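Local coordinates for aminotransferase, class I and II (Erwinia tasmaniensis, PDB 5Z0Q), which is a class I and II aminotransferase family protein that binds pyridoxal-5'-phosphate and forms a two-chain assembly, at residues 18-21 with 22-26; 299-302 with 303-307. All blocks are in the same frame, centred on the assembly; numbering follows the deposited sequence.

Contact 1 of 2, residues 18-21 with 22-26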
ATOM      1  N   ASP A  18      23.451  15.272  -1.460  1.00 48.70           N
ATOM      2  CA  ASP A  18      23.200  14.422  -0.307  1.00 42.65           C
ATOM      3  C   ASP A  18      23.979  13.118  -0.432  1.00 45.90           C
ATOM      4  O   ASP A  18      24.422  12.731  -1.516  1.00 48.94           O
ATOM      5  CB  ASP A  18      21.704  14.125  -0.163  1.00 37.01           C
ATOM      6  CG  ASP A  18      20.856  15.381  -0.156  1.00 44.98           C
ATOM      7  OD1 ASP A  18      21.366  16.453  -0.546  1.00 44.59           O
ATOM      8  OD2 ASP A  18      19.676  15.299   0.242  1.00 53.88           O
ATOM      9  N   ARG A  19      24.140  12.440   0.701  1.00 37.55           N
ATOM     10  CA  ARG A  19      24.862  11.176   0.766  1.00 48.26           C
ATOM     11  C   ARG A  19      23.896  10.059   1.136  1.00 56.82           C
ATOM     12  O   ARG A  19      23.084  10.212   2.054  1.00 54.89           O
ATOM     13  CB  ARG A  19      26.006  11.247   1.780  1.00 47.19           C
ATOM     14  CG  ARG A  19      26.835   9.976   1.869  1.00 55.31           C
ATOM     15  CD  ARG A  19      27.401   9.574   0.513  1.00 56.44           C
ATOM     16  NE  ARG A  19      26.905   8.270   0.077  1.00 65.29           N
ATOM     17  CZ  ARG A  19      27.295   7.655  -1.037  1.00 70.02           C
ATOM     18  NH1 ARG A  19      26.789   6.470  -1.355  1.00 43.23           N
ATOM     19  NH2 ARG A  19      28.193   8.223  -1.831  1.00 64.78           N
ATOM     20  N   ARG A  20      23.979   8.944   0.408  1.00 61.75           N
ATOM     21  CA  ARG A  20      23.109   7.790   0.623  1.00 51.66           C
ATOM     22  C   ARG A  20      23.949   6.527   0.459  1.00 53.96           C
ATOM     23  O   ARG A  20      24.291   6.177  -0.675  1.00 45.31           O
ATOM     24  CB  ARG A  20      21.936   7.787  -0.362  1.00 36.84           C
ATOM     25  CG  ARG A  20      21.631   9.138  -1.008  1.00 43.87           C
ATOM     26  CD  ARG A  20      20.261   9.677  -0.604  1.00 49.27           C
ATOM     27  NE  ARG A  20      19.189   9.180  -1.464  1.00 52.12           N
ATOM     28  CZ  ARG A  20      18.740   9.818  -2.541  1.00 43.01           C
ATOM     29  NH1 ARG A  20      19.272  10.981  -2.889  1.00 33.88           N
ATOM     30  NH2 ARG A  20      17.760   9.297  -3.272  1.00 21.11           N
ATOM     31  N   HIS A  21      24.304   5.832   1.550  1.00 44.45           N
ATOM     32  CA  HIS A  21      24.083   6.144   2.981  1.00 47.33           C
ATOM     33  C   HIS A  21      22.641   6.413   3.420  1.00 51.20           C
ATOM     34  O   HIS A  21      22.401   7.193   4.341  1.00 55.05           O
ATOM     35  CB  HIS A  21      24.969   7.321   3.411  1.00 58.57           C
ATOM     36  CG  HIS A  21      26.334   6.909   3.868  1.00 59.34           C
ATOM     37  ND1 HIS A  21      27.266   7.809   4.341  1.00 51.17           N
ATOM     38  CD2 HIS A  21      26.923   5.692   3.930  1.00 52.74           C
ATOM     39  CE1 HIS A  21      28.371   7.163   4.670  1.00 48.56           C
ATOM     40  NE2 HIS A  21      28.189   5.877   4.431  1.00 48.75           N
ATOM     41  N   SER A  22      21.692   5.750   2.765  1.00 50.34           N
ATOM     42  CA  SER A  22      20.294   5.818   3.172  1.00 40.58           C
ATOM     43  C   SER A  22      19.597   4.525   2.775  1.00 42.92           C
ATOM     44  O   SER A  22      20.239   3.474   2.686  1.00 52.05           O
ATOM     45  CB  SER A  22      19.597   7.025   2.542  1.00 38.19           C
ATOM     46  OG  SER A  22      19.372   6.820   1.159  1.00 44.64           O
ATOM     47  N   ASP A  23      18.289   4.586   2.536  1.00 39.67           N
ATOM     48  CA  ASP A  23      17.542   3.435   2.047  1.00 37.37           C
ATOM     49  C   ASP A  23      17.133   3.592   0.589  1.00 30.27           C
ATOM     50  O   ASP A  23      16.284   2.835   0.108  1.00 29.87           O
ATOM     51  CB  ASP A  23      16.308   3.187   2.920  1.00 28.87           C
ATOM     52  CG  ASP A  23      15.388   4.391   2.995  1.00 35.27           C
ATOM     53  OD1 ASP A  23      15.756   5.465   2.474  1.00 36.79           O
ATOM     54  OD2 ASP A  23      14.290   4.262   3.579  1.00 37.73           O
ATOM     55  N   SER A  24      17.725   4.546  -0.126  1.00 27.74           N
ATOM     56  CA  SER A  24      17.341   4.806  -1.507  1.00 31.04           C
ATOM     57  C   SER A  24      17.731   3.642  -2.408  1.00 26.41           C
ATOM     58  O   SER A  24      18.883   3.196  -2.404  1.00 30.80           O
ATOM     59  CB  SER A  24      17.994   6.095  -2.002  1.00 27.31           C
ATOM     60  OG  SER A  24      17.800   6.261  -3.397  1.00 30.55           O
ATOM     61  N   LEU A  25      16.764   3.151  -3.187  1.00 26.30           N
ATOM     62  CA  LEU A  25      17.060   2.110  -4.162  1.00 24.93           C
ATOM     63  C   LEU A  25      17.984   2.624  -5.257  1.00 22.67           C
ATOM     64  O   LEU A  25      18.712   1.839  -5.875  1.00 28.64           O
ATOM     65  CB  LEU A  25      15.755   1.574  -4.761  1.00 25.30           C
ATOM     66  CG  LEU A  25      15.843   0.478  -5.826  1.00 24.28           C
ATOM     67  CD1 LEU A  25      16.638  -0.709  -5.310  1.00 22.60           C
ATOM     68  CD2 LEU A  25      14.449   0.045  -6.256  1.00 16.56           C
ATOM     69  N   LYS A  26      17.974   3.936  -5.502  1.00 27.41           N
ATOM     70  CA  LYS A  26      18.797   4.510  -6.561  1.00 23.65           C
ATOM     71  C   LYS A  26      20.282   4.336  -6.263  1.00 24.17           C
ATOM     72  O   LYS A  26      21.043   3.856  -7.109  1.00 29.18           O
ATOM     73  CB  LYS A  26      18.453   5.990  -6.740  1.00 26.13           C
ATOM     74  CG  LYS A  26      19.134   6.646  -7.929  1.00 29.75           C
ATOM     75  CD  LYS A  26      18.692   8.091  -8.093  1.00 25.12           C
ATOM     76  CE  LYS A  26      19.223   8.686  -9.387  1.00 26.71           C
ATOM     77  NZ  LYS A  26      18.787  10.098  -9.579  1.00 34.02           N
TER
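An ST turn in the N-terminal loop that precedes strand 36-38 brings Arg20 alongside Ser22 and Ser24. The turn is closed by Ser22, whose OG accepts a hydrogen bond from Ser24 N at 3.1 Å in a fairly straight line (N-H...O 157°). That OG stands between its own backbone N and carbonyl carbon (chi1 73°), the rotation that lets it take the bond from Ser24 N. The same hydroxyl sits beside the aliphatic stem of Arg20, Ser22 OG being 3.5 Å from Arg20 CD, and lies at the edge of the guanidinium. Beyond Ser22 the arginine chain, bent at chi2 and chi3, carries its guanidinium on to Ser24. The CB of Ser24 sits 3.4 Å from Arg20 NE, while the hydroxyl meets the group obliquely.

Both subunits contribute to the surroundings of the turn. Arg20 touches Trp27 of its own chain and Val63 of the second subunit, and its NH1 has a long, weak ion pair with Asp44. Asp23 and Leu25 make backbone hydrogen bonds to that neighbouring subunit, so the loop lies at the dimer interface. Ser24 links the turn to what follows: its OG accepts a weak bond from Lys26 N, and a second weak one from Arg20 NH2 at 3.0 Å, bent to 136°.

Contact 2 of 2, residues 299-302 with 303-307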
ATOM      1  N   TYR A 299      15.645  24.643 -12.825  1.00 22.43           N
ATOM      2  CA  TYR A 299      16.873  23.880 -12.627  1.00 24.19           C
ATOM      3  C   TYR A 299      16.924  22.669 -13.551  1.00 29.35           C
ATOM      4  O   TYR A 299      17.983  22.346 -14.100  1.00 27.47           O
ATOM      5  CB  TYR A 299      16.985  23.449 -11.166  1.00 28.40           C
ATOM      6  CG  TYR A 299      18.366  22.990 -10.754  1.00 32.10           C
ATOM      7  CD1 TYR A 299      19.314  23.901 -10.307  1.00 28.81           C
ATOM      8  CD2 TYR A 299      18.718  21.648 -10.801  1.00 28.96           C
ATOM      9  CE1 TYR A 299      20.575  23.490  -9.923  1.00 27.91           C
ATOM     10  CE2 TYR A 299      19.979  21.227 -10.419  1.00 30.99           C
ATOM     11  CZ  TYR A 299      20.903  22.153  -9.980  1.00 33.76           C
ATOM     12  OH  TYR A 299      22.159  21.744  -9.599  1.00 34.16           O
ATOM     13  N   LEU A 300      15.788  21.993 -13.740  1.00 33.66           N
ATOM     14  CA  LEU A 300      15.763  20.818 -14.603  1.00 23.17           C
ATOM     15  C   LEU A 300      15.880  21.194 -16.074  1.00 25.15           C
ATOM     16  O   LEU A 300      16.461  20.436 -16.858  1.00 31.78           O
ATOM     17  CB  LEU A 300      14.490  20.008 -14.361  1.00 24.14           C
ATOM     18  CG  LEU A 300      14.445  19.207 -13.057  1.00 26.36           C
ATOM     19  CD1 LEU A 300      13.144  18.431 -12.941  1.00 19.21           C
ATOM     20  CD2 LEU A 300      15.641  18.272 -12.959  1.00 16.68           C
ATOM     21  N   ARG A 301      15.338  22.348 -16.473  1.00 27.67           N
ATOM     22  CA  ARG A 301      15.492  22.780 -17.859  1.00 32.40           C
ATOM     23  C   ARG A 301      16.946  23.103 -18.172  1.00 32.80           C
ATOM     24  O   ARG A 301      17.441  22.772 -19.257  1.00 35.48           O
ATOM     25  CB  ARG A 301      14.599  23.987 -18.149  1.00 27.57           C
ATOM     26  CG  ARG A 301      14.858  24.611 -19.516  1.00 28.50           C
ATOM     27  CD  ARG A 301      13.838  25.680 -19.877  1.00 46.24           C
ATOM     28  NE  ARG A 301      13.577  26.602 -18.776  1.00 47.63           N
ATOM     29  CZ  ARG A 301      12.401  26.716 -18.165  1.00 56.40           C
ATOM     30  NH1 ARG A 301      11.374  25.974 -18.556  1.00 45.33           N
ATOM     31  NH2 ARG A 301      12.250  27.580 -17.169  1.00 48.78           N
ATOM     32  N   ALA A 302      17.649  23.741 -17.234  1.00 27.94           N
ATOM     33  CA  ALA A 302      19.070  24.002 -17.431  1.00 32.12           C
ATOM     34  C   ALA A 302      19.862  22.703 -17.502  1.00 27.18           C
ATOM     35  O   ALA A 302      20.782  22.571 -18.317  1.00 27.07           O
ATOM     36  CB  ALA A 302      19.600  24.899 -16.313  1.00 32.42           C
ATOM     37  N   ASN A 303      19.515  21.728 -16.656  1.00 26.89           N
ATOM     38  CA  ASN A 303      20.151  20.417 -16.736  1.00 25.82           C
ATOM     39  C   ASN A 303      19.785  19.708 -18.034  1.00 28.41           C
ATOM     40  O   ASN A 303      20.626  19.030 -18.637  1.00 29.33           O
ATOM     41  CB  ASN A 303      19.755  19.563 -15.531  1.00 27.81           C
ATOM     42  CG  ASN A 303      20.510  19.939 -14.272  1.00 27.16           C
ATOM     43  OD1 ASN A 303      21.114  21.009 -14.190  1.00 35.05           O
ATOM     44  ND2 ASN A 303      20.479  19.058 -13.279  1.00 26.16           N
ATOM     45  N   ARG A 304      18.535  19.855 -18.479  1.00 29.43           N
ATOM     46  CA  ARG A 304      18.099  19.201 -19.708  1.00 31.77           C
ATOM     47  C   ARG A 304      18.826  19.766 -20.922  1.00 35.13           C
ATOM     48  O   ARG A 304      19.286  19.014 -21.788  1.00 35.05           O
ATOM     49  CB  ARG A 304      16.588  19.354 -19.873  1.00 30.96           C
ATOM     50  CG  ARG A 304      16.041  18.719 -21.135  1.00 27.44           C
ATOM     51  CD  ARG A 304      14.702  19.326 -21.513  1.00 31.28           C
ATOM     52  NE  ARG A 304      14.833  20.720 -21.927  1.00 32.77           N
ATOM     53  CZ  ARG A 304      13.826  21.466 -22.372  1.00 24.40           C
ATOM     54  NH1 ARG A 304      12.607  20.955 -22.463  1.00 20.91           N
ATOM     55  NH2 ARG A 304      14.040  22.725 -22.727  1.00 27.98           N
ATOM     56  N   ASP A 305      18.933  21.097 -21.002  1.00 33.42           N
ATOM     57  CA  ASP A 305      19.583  21.719 -22.152  1.00 34.74           C
ATOM     58  C   ASP A 305      21.056  21.344 -22.237  1.00 34.05           C
ATOM     59  O   ASP A 305      21.604  21.226 -23.339  1.00 33.34           O
ATOM     60  CB  ASP A 305      19.423  23.239 -22.086  1.00 31.10           C
ATOM     61  CG  ASP A 305      17.979  23.679 -22.229  1.00 30.83           C
ATOM     62  OD1 ASP A 305      17.102  22.806 -22.395  1.00 29.02           O
ATOM     63  OD2 ASP A 305      17.721  24.900 -22.176  1.00 40.86           O
ATOM     64  N   MET A 306      21.712  21.150 -21.092  1.00 32.55           N
ATOM     65  CA  MET A 306      23.114  20.747 -21.108  1.00 34.11           C
ATOM     66  C   MET A 306      23.269  19.316 -21.606  1.00 37.61           C
ATOM     67  O   MET A 306      24.145  19.031 -22.431  1.00 37.44           O
ATOM     68  CB  MET A 306      23.717  20.899 -19.712  1.00 33.13           C
ATOM     69  CG  MET A 306      25.227  20.759 -19.669  1.00 47.85           C
ATOM     70  SD  MET A 306      25.845  20.786 -17.977  1.00 75.56           S
ATOM     71  CE  MET A 306      24.900  22.154 -17.318  1.00 39.35           C
ATOM     72  N   LEU A 307      22.427  18.403 -21.114  1.00 37.54           N
ATOM     73  CA  LEU A 307      22.486  17.018 -21.569  1.00 33.68           C
ATOM     74  C   LEU A 307      22.139  16.907 -23.048  1.00 32.48           C
ATOM     75  O   LEU A 307      22.765  16.134 -23.783  1.00 28.16           O
ATOM     76  CB  LEU A 307      21.543  16.155 -20.732  1.00 31.78           C
ATOM     77  CG  LEU A 307      21.327  14.708 -21.185  1.00 28.45           C
ATOM     78  CD1 LEU A 307      22.585  13.880 -20.993  1.00 28.27           C
ATOM     79  CD2 LEU A 307      20.156  14.085 -20.443  1.00 24.04           C
TER
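Tyr299 and Asn303 pack one turn apart on the inward side of helix 290-313, while Arg301 and Asp305 lie along its more open flank. On the inner side the amide of Asn303 approaches the Tyr299 ring obliquely, ND2 3.6 Å from CE2, with the two planes 56° apart. The tyrosine CG is anti to the backbone N (chi1 -164°), which swings the ring along the helix until CE2 meets ND2. Both polar ends are held by the region around helix 371-385: Tyr299 OH is bonded to the backbone N of Arg371, whose charge also makes a cation-pi contact with the ring, and Asn303 ND2 gives weak bonds to the carbonyls of Phe367 and Cys369. Leu300, also buried, touches Ser325. Arg304 belongs to this packed part as well, its NH1 bonded to the Pro322 carbonyl.

The looser side is that of Arg301 and Asp305. Buried Arg304 reaches out to exposed Asp305 and grips it side-on, NE and NH2 both meeting the single oxygen OD1 at 3.1 Å in the guanidinium plane, a salt bridge that fixes the rotation of the arginine end. Arg301 runs beside Asp305 without a charged contact: its CG lies 3.9 Å from Asp305 OD2 and 3.8 Å from Arg304 NH2, and its own NH2 is paired with Asp298.

Beneath both sides runs the backbone: Asn303 N bonds to Tyr299 O at 3.0 Å and Asp305 N to Arg301 O at 2.8 Å, with Arg304 and Met306 continuing the i to i+4 pattern of an amphipathic alpha-helix.

Contacts 1 and 2 are separate parts of the same chain, their centres about 23 Å apart and their nearest atoms about 9 Å apart, and no element is common to both. Each mixes buried and exposed residues. Contact 1 is irregular loop at the dimer interface, where hydroxyls and one arginine act through one sound turn bond and two weak ones at Ser24. Contact 2 is regular helix, untouched by the other subunit, held by repeating backbone bonds, with an aromatic-amide pair on its inner side and a salt bridge that runs from a buried arginine to an exposed aspartate. In both, an arginine guanidinium is anchored to its surroundings: weakly to serine in 18-26, firmly to aspartate in 299-307.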